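Local coordinates for putative lipoprotein (Bacteroides ovatus, PDB 3OQQ) that is of unknown function but is probably an extracellular, calcium-binding lipoprotein built largely of antiparallel beta strands, at residues A[46-57]-A[95-103]. Residues are numbered along the deposited sequence; the frame is centred on the assembly and turned at random.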
ATOM      1  N   SER A  46      -0.052 -29.505   8.883  1.00 49.90           N
ATOM      2  CA  SER A  46       0.670 -28.674   7.921  1.00 48.22           C
ATOM      3  C   SER A  46      -0.307 -27.725   7.206  1.00 49.51           C
ATOM      4  O   SER A  46      -1.511 -27.983   7.186  1.00 49.87           O
ATOM      5  CB  SER A  46       1.468 -29.524   6.933  1.00 51.96           C
ATOM      6  OG  SER A  46       0.657 -30.032   5.890  1.00 62.68           O
ATOM      7  N   ARG A  47       0.199 -26.593   6.694  1.00 42.93           N
ATOM      8  CA  ARG A  47      -0.652 -25.618   6.014  1.00 41.10           C
ATOM      9  C   ARG A  47       0.130 -24.886   4.929  1.00 42.43           C
ATOM     10  O   ARG A  47       1.152 -24.271   5.217  1.00 39.90           O
ATOM     11  CB  ARG A  47      -1.256 -24.624   7.012  1.00 38.67           C
ATOM     12  CG  ARG A  47      -2.240 -23.671   6.360  1.00 44.01           C
ATOM     13  CD  ARG A  47      -2.988 -22.876   7.387  1.00 38.21           C
ATOM     14  NE  ARG A  47      -4.097 -22.152   6.775  1.00 34.59           N
ATOM     15  CZ  ARG A  47      -4.937 -21.367   7.431  1.00 39.85           C
ATOM     16  NH1 ARG A  47      -4.831 -21.220   8.745  1.00 30.48           N
ATOM     17  NH2 ARG A  47      -5.896 -20.732   6.783  1.00 35.13           N
ATOM     18  N   THR A  48      -0.383 -24.943   3.683  1.00 39.60           N
ATOM     19  CA  THR A  48       0.209 -24.295   2.517  1.00 38.50           C
ATOM     20  C   THR A  48      -0.532 -22.976   2.277  1.00 40.12           C
ATOM     21  O   THR A  48      -1.763 -22.946   2.220  1.00 39.06           O
ATOM     22  CB  THR A  48       0.221 -25.244   1.298  1.00 45.00           C
ATOM     23  OG1 THR A  48       1.047 -26.365   1.620  1.00 49.81           O
ATOM     24  CG2 THR A  48       0.779 -24.587   0.036  1.00 38.19           C
ATOM     25  N   LEU A  49       0.240 -21.887   2.167  1.00 35.30           N
ATOM     26  CA  LEU A  49      -0.271 -20.533   1.947  1.00 33.97           C
ATOM     27  C   LEU A  49       0.427 -19.835   0.824  1.00 37.55           C
ATOM     28  O   LEU A  49       1.645 -19.943   0.680  1.00 38.09           O
ATOM     29  CB  LEU A  49      -0.095 -19.662   3.203  1.00 32.85           C
ATOM     30  CG  LEU A  49      -0.892 -19.992   4.461  1.00 36.96           C
ATOM     31  CD1 LEU A  49      -0.407 -19.141   5.606  1.00 35.64           C
ATOM     32  CD2 LEU A  49      -2.368 -19.738   4.258  1.00 39.80           C
ATOM     33  N   THR A  50      -0.332 -19.077   0.058  1.00 33.28           N
ATOM     34  CA  THR A  50       0.210 -18.221  -0.981  1.00 33.25           C
ATOM     35  C   THR A  50       0.451 -16.866  -0.311  1.00 36.62           C
ATOM     36  O   THR A  50      -0.404 -16.370   0.436  1.00 34.88           O
ATOM     37  CB  THR A  50      -0.730 -18.173  -2.198  1.00 42.25           C
ATOM     38  OG1 THR A  50      -0.764 -19.478  -2.777  1.00 42.71           O
ATOM     39  CG2 THR A  50      -0.279 -17.163  -3.248  1.00 39.42           C
ATOM     40  N   LEU A  51       1.643 -16.309  -0.517  1.00 33.67           N
ATOM     41  CA  LEU A  51       2.006 -15.045   0.098  1.00 31.87           C
ATOM     42  C   LEU A  51       2.549 -14.064  -0.944  1.00 34.29           C
ATOM     43  O   LEU A  51       3.118 -14.466  -1.960  1.00 34.24           O
ATOM     44  CB  LEU A  51       3.058 -15.271   1.212  1.00 31.86           C
ATOM     45  CG  LEU A  51       2.768 -16.295   2.337  1.00 36.88           C
ATOM     46  CD1 LEU A  51       4.000 -16.500   3.196  1.00 37.60           C
ATOM     47  CD2 LEU A  51       1.630 -15.853   3.233  1.00 37.68           C
ATOM     48  N   ASN A  52       2.347 -12.778  -0.695  1.00 29.76           N
ATOM     49  CA  ASN A  52       2.885 -11.713  -1.541  1.00 28.99           C
ATOM     50  C   ASN A  52       4.156 -11.258  -0.812  1.00 33.57           C
ATOM     51  O   ASN A  52       4.075 -10.619   0.245  1.00 35.38           O
ATOM     52  CB  ASN A  52       1.834 -10.603  -1.746  1.00 25.19           C
ATOM     53  CG  ASN A  52       2.338  -9.307  -2.350  1.00 42.15           C
ATOM     54  OD1 ASN A  52       3.535  -9.082  -2.510  1.00 38.48           O
ATOM     55  ND2 ASN A  52       1.430  -8.403  -2.682  1.00 31.23           N
ATOM     56  N   VAL A  53       5.318 -11.655  -1.327  1.00 27.88           N
ATOM     57  CA  VAL A  53       6.595 -11.417  -0.656  1.00 27.53           C
ATOM     58  C   VAL A  53       7.536 -10.490  -1.458  1.00 31.97           C
ATOM     59  O   VAL A  53       7.386 -10.449  -2.676  1.00 32.38           O
ATOM     60  CB  VAL A  53       7.314 -12.786  -0.369  1.00 31.80           C
ATOM     61  CG1 VAL A  53       6.458 -13.694   0.494  1.00 31.69           C
ATOM     62  CG2 VAL A  53       7.742 -13.517  -1.653  1.00 32.14           C
ATOM     63  N   PRO A  54       8.600  -9.883  -0.839  1.00 27.90           N
ATOM     64  CA  PRO A  54       9.592  -9.127  -1.637  1.00 27.13           C
ATOM     65  C   PRO A  54      10.195 -10.004  -2.745  1.00 33.60           C
ATOM     66  O   PRO A  54      10.374 -11.205  -2.534  1.00 31.44           O
ATOM     67  CB  PRO A  54      10.646  -8.721  -0.593  1.00 28.19           C
ATOM     68  CG  PRO A  54       9.900  -8.705   0.708  1.00 31.65           C
ATOM     69  CD  PRO A  54       8.951  -9.854   0.601  1.00 28.29           C
ATOM     70  N   ALA A  55      10.417  -9.438  -3.955  1.00 33.02           N
ATOM     71  CA  ALA A  55      10.884 -10.218  -5.114  1.00 34.07           C
ATOM     72  C   ALA A  55      12.151 -11.041  -4.825  1.00 37.55           C
ATOM     73  O   ALA A  55      12.185 -12.208  -5.200  1.00 36.25           O
ATOM     74  CB  ALA A  55      11.105  -9.315  -6.315  1.00 34.91           C
ATOM     75  N   ALA A  56      13.136 -10.469  -4.092  1.00 35.08           N
ATOM     76  CA  ALA A  56      14.418 -11.122  -3.754  1.00 34.65           C
ATOM     77  C   ALA A  56      14.300 -12.201  -2.645  1.00 38.30           C
ATOM     78  O   ALA A  56      15.239 -12.979  -2.451  1.00 39.45           O
ATOM     79  CB  ALA A  56      15.438 -10.069  -3.332  1.00 34.61           C
ATOM     80  N   CYS A  57      13.150 -12.262  -1.956  1.00 33.56           N
ATOM     81  CA  CYS A  57      12.894 -13.146  -0.823  1.00 33.56           C
ATOM     82  C   CYS A  57      12.889 -14.603  -1.222  1.00 38.80           C
ATOM     83  O   CYS A  57      12.123 -15.005  -2.098  1.00 39.90           O
ATOM     84  CB  CYS A  57      11.591 -12.759  -0.125  1.00 33.55           C
ATOM     85  SG  CYS A  57      11.352 -13.546   1.488  1.00 37.49           S
ATOM     86  N   THR A  95       8.277  -4.937  -7.053  1.00 23.61           N
ATOM     87  CA  THR A  95       9.352  -5.216  -6.086  1.00 25.30           C
ATOM     88  C   THR A  95       8.909  -6.411  -5.239  1.00 34.83           C
ATOM     89  O   THR A  95       9.553  -6.758  -4.250  1.00 38.04           O
ATOM     90  CB  THR A  95       9.711  -4.011  -5.229  1.00 27.34           C
ATOM     91  OG1 THR A  95       8.526  -3.494  -4.607  1.00 24.29           O
ATOM     92  CG2 THR A  95      10.437  -2.944  -6.003  1.00 24.61           C
ATOM     93  N   ASN A  96       7.803  -7.047  -5.649  1.00 30.35           N
ATOM     94  CA  ASN A  96       7.243  -8.201  -4.968  1.00 29.83           C
ATOM     95  C   ASN A  96       7.013  -9.339  -5.956  1.00 35.77           C
ATOM     96  O   ASN A  96       7.184  -9.145  -7.157  1.00 37.10           O
ATOM     97  CB  ASN A  96       5.945  -7.821  -4.253  1.00 27.74           C
ATOM     98  CG  ASN A  96       4.875  -7.155  -5.113  1.00 58.05           C
ATOM     99  OD1 ASN A  96       4.752  -7.385  -6.320  1.00 40.63           O
ATOM    100  ND2 ASN A  96       4.064  -6.305  -4.493  1.00 60.47           N
ATOM    101  N   ARG A  97       6.611 -10.513  -5.451  1.00 31.64           N
ATOM    102  CA  ARG A  97       6.290 -11.707  -6.233  1.00 31.15           C
ATOM    103  C   ARG A  97       5.364 -12.620  -5.411  1.00 35.91           C
ATOM    104  O   ARG A  97       5.278 -12.467  -4.188  1.00 34.68           O
ATOM    105  CB  ARG A  97       7.575 -12.451  -6.641  1.00 28.47           C
ATOM    106  CG  ARG A  97       8.238 -13.228  -5.503  1.00 36.32           C
ATOM    107  CD  ARG A  97       9.451 -14.005  -5.954  1.00 42.74           C
ATOM    108  NE  ARG A  97      10.090 -14.685  -4.830  1.00 45.06           N
ATOM    109  CZ  ARG A  97      10.102 -16.002  -4.665  1.00 59.70           C
ATOM    110  NH1 ARG A  97       9.537 -16.795  -5.566  1.00 47.91           N
ATOM    111  NH2 ARG A  97      10.698 -16.538  -3.613  1.00 51.83           N
ATOM    112  N   LEU A  98       4.682 -13.560  -6.079  1.00 33.76           N
ATOM    113  CA  LEU A  98       3.854 -14.568  -5.422  1.00 33.53           C
ATOM    114  C   LEU A  98       4.719 -15.754  -5.078  1.00 37.36           C
ATOM    115  O   LEU A  98       5.547 -16.191  -5.892  1.00 35.17           O
ATOM    116  CB  LEU A  98       2.687 -15.033  -6.303  1.00 34.19           C
ATOM    117  CG  LEU A  98       1.468 -14.149  -6.365  1.00 39.03           C
ATOM    118  CD1 LEU A  98       0.465 -14.714  -7.354  1.00 39.33           C
ATOM    119  CD2 LEU A  98       0.849 -13.935  -4.985  1.00 41.56           C
ATOM    120  N   ALA A  99       4.541 -16.282  -3.866  1.00 35.67           N
ATOM    121  CA  ALA A  99       5.289 -17.458  -3.435  1.00 35.81           C
ATOM    122  C   ALA A  99       4.415 -18.298  -2.537  1.00 39.23           C
ATOM    123  O   ALA A  99       3.357 -17.842  -2.079  1.00 39.19           O
ATOM    124  CB  ALA A  99       6.577 -17.050  -2.732  1.00 35.99           C
ATOM    125  N   SER A 100       4.830 -19.542  -2.334  1.00 35.03           N
ATOM    126  CA  SER A 100       4.110 -20.508  -1.527  1.00 34.89           C
ATOM    127  C   SER A 100       5.005 -21.030  -0.429  1.00 38.65           C
ATOM    128  O   SER A 100       6.227 -21.163  -0.624  1.00 38.38           O
ATOM    129  CB  SER A 100       3.615 -21.657  -2.396  1.00 37.84           C
ATOM    130  OG  SER A 100       2.846 -22.567  -1.635  1.00 45.69           O
ATOM    131  N   VAL A 101       4.390 -21.317   0.732  1.00 33.36           N
ATOM    132  CA  VAL A 101       5.086 -21.841   1.903  1.00 32.00           C
ATOM    133  C   VAL A 101       4.218 -22.926   2.509  1.00 36.72           C
ATOM    134  O   VAL A 101       2.996 -22.817   2.475  1.00 38.09           O
ATOM    135  CB  VAL A 101       5.440 -20.709   2.917  1.00 33.23           C
ATOM    136  CG1 VAL A 101       4.206 -20.169   3.646  1.00 32.57           C
ATOM    137  CG2 VAL A 101       6.502 -21.148   3.909  1.00 32.11           C
ATOM    138  N   THR A 102       4.842 -23.978   3.024  1.00 32.85           N
ATOM    139  CA  THR A 102       4.134 -25.045   3.718  1.00 32.81           C
ATOM    140  C   THR A 102       4.610 -24.982   5.153  1.00 33.45           C
ATOM    141  O   THR A 102       5.765 -25.262   5.445  1.00 30.47           O
ATOM    142  CB  THR A 102       4.315 -26.395   3.033  1.00 42.84           C
ATOM    143  OG1 THR A 102       3.706 -26.292   1.746  1.00 44.23           O
ATOM    144  CG2 THR A 102       3.650 -27.536   3.811  1.00 42.51           C
ATOM    145  N   LEU A 103       3.734 -24.508   6.030  1.00 30.08           N
ATOM    146  CA  LEU A 103       4.056 -24.375   7.441  1.00 29.03           C
ATOM    147  C   LEU A 103       3.835 -25.707   8.163  1.00 34.06           C
ATOM    148  O   LEU A 103       2.962 -26.498   7.791  1.00 33.34           O
ATOM    149  CB  LEU A 103       3.195 -23.271   8.077  1.00 27.53           C
ATOM    150  CG  LEU A 103       3.299 -21.856   7.486  1.00 29.24           C
ATOM    151  CD1 LEU A 103       2.275 -20.951   8.132  1.00 28.19           C
ATOM    152  CD2 LEU A 103       4.724 -21.269   7.630  1.00 25.87           C
TER
HETATM  153  O   HOH W   1      12.794  -7.354  -3.583  1.00 34.75           O
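Arg97 reaches past the end of strand 46-54 to the turn that follows it, where its NH2 donates to Cys57 O at 2.6 Å, nearly straight (167°) and close to the guanidinium plane. Arg97 CG lies between the backbone N and carbonyl carbon (chi1 75°), and from there the chain runs extended to NE, passing Val53 CG2 and the backbone of Ala55; Ala99 CB lies above one face of the guanidinium, offset toward its rim. Cutting Arg97 back to an alanine would remove this donor from Cys57 O and is likely to open a gap beside Val53 and Ala55. The turn, a type I beta turn from Pro54 to Cys57, is also tied by Ala55 N to Thr95 O (2.8 Å), with the donor above the carbonyl plane. Before it, 46-54 and 96-103 pair as a regular antiparallel ladder, Arg47 with Leu103 through Val53 with Arg97, each hydrogen-bonded pair closed by two backbone bonds. Leu49, Leu51, Val53, Ala99, Val101 and Leu103 share one face: Leu51 CD1 meets Val101 CG1 obliquely at 3.7 Å, and Leu49 CD1 meets Leu103 CD1 at 4.1 Å. On the other face the hydroxyls of Thr48 and Thr102 hydrogen-bond, OG1 to OG1 at 2.7 Å, while Asn52 OD1 lies against Asn96 CB (3.2 Å), the two amide planes almost perpendicular (82°). Asn52 ND2 hydrogen-bonds to Ile327 O, near the end of helix 314-328. The aliphatic face packs on Val38 of strand 36-41 and on Val60 and Met62 of strand 59-65, and strand 71-80 pairs along the other edge of 96-104.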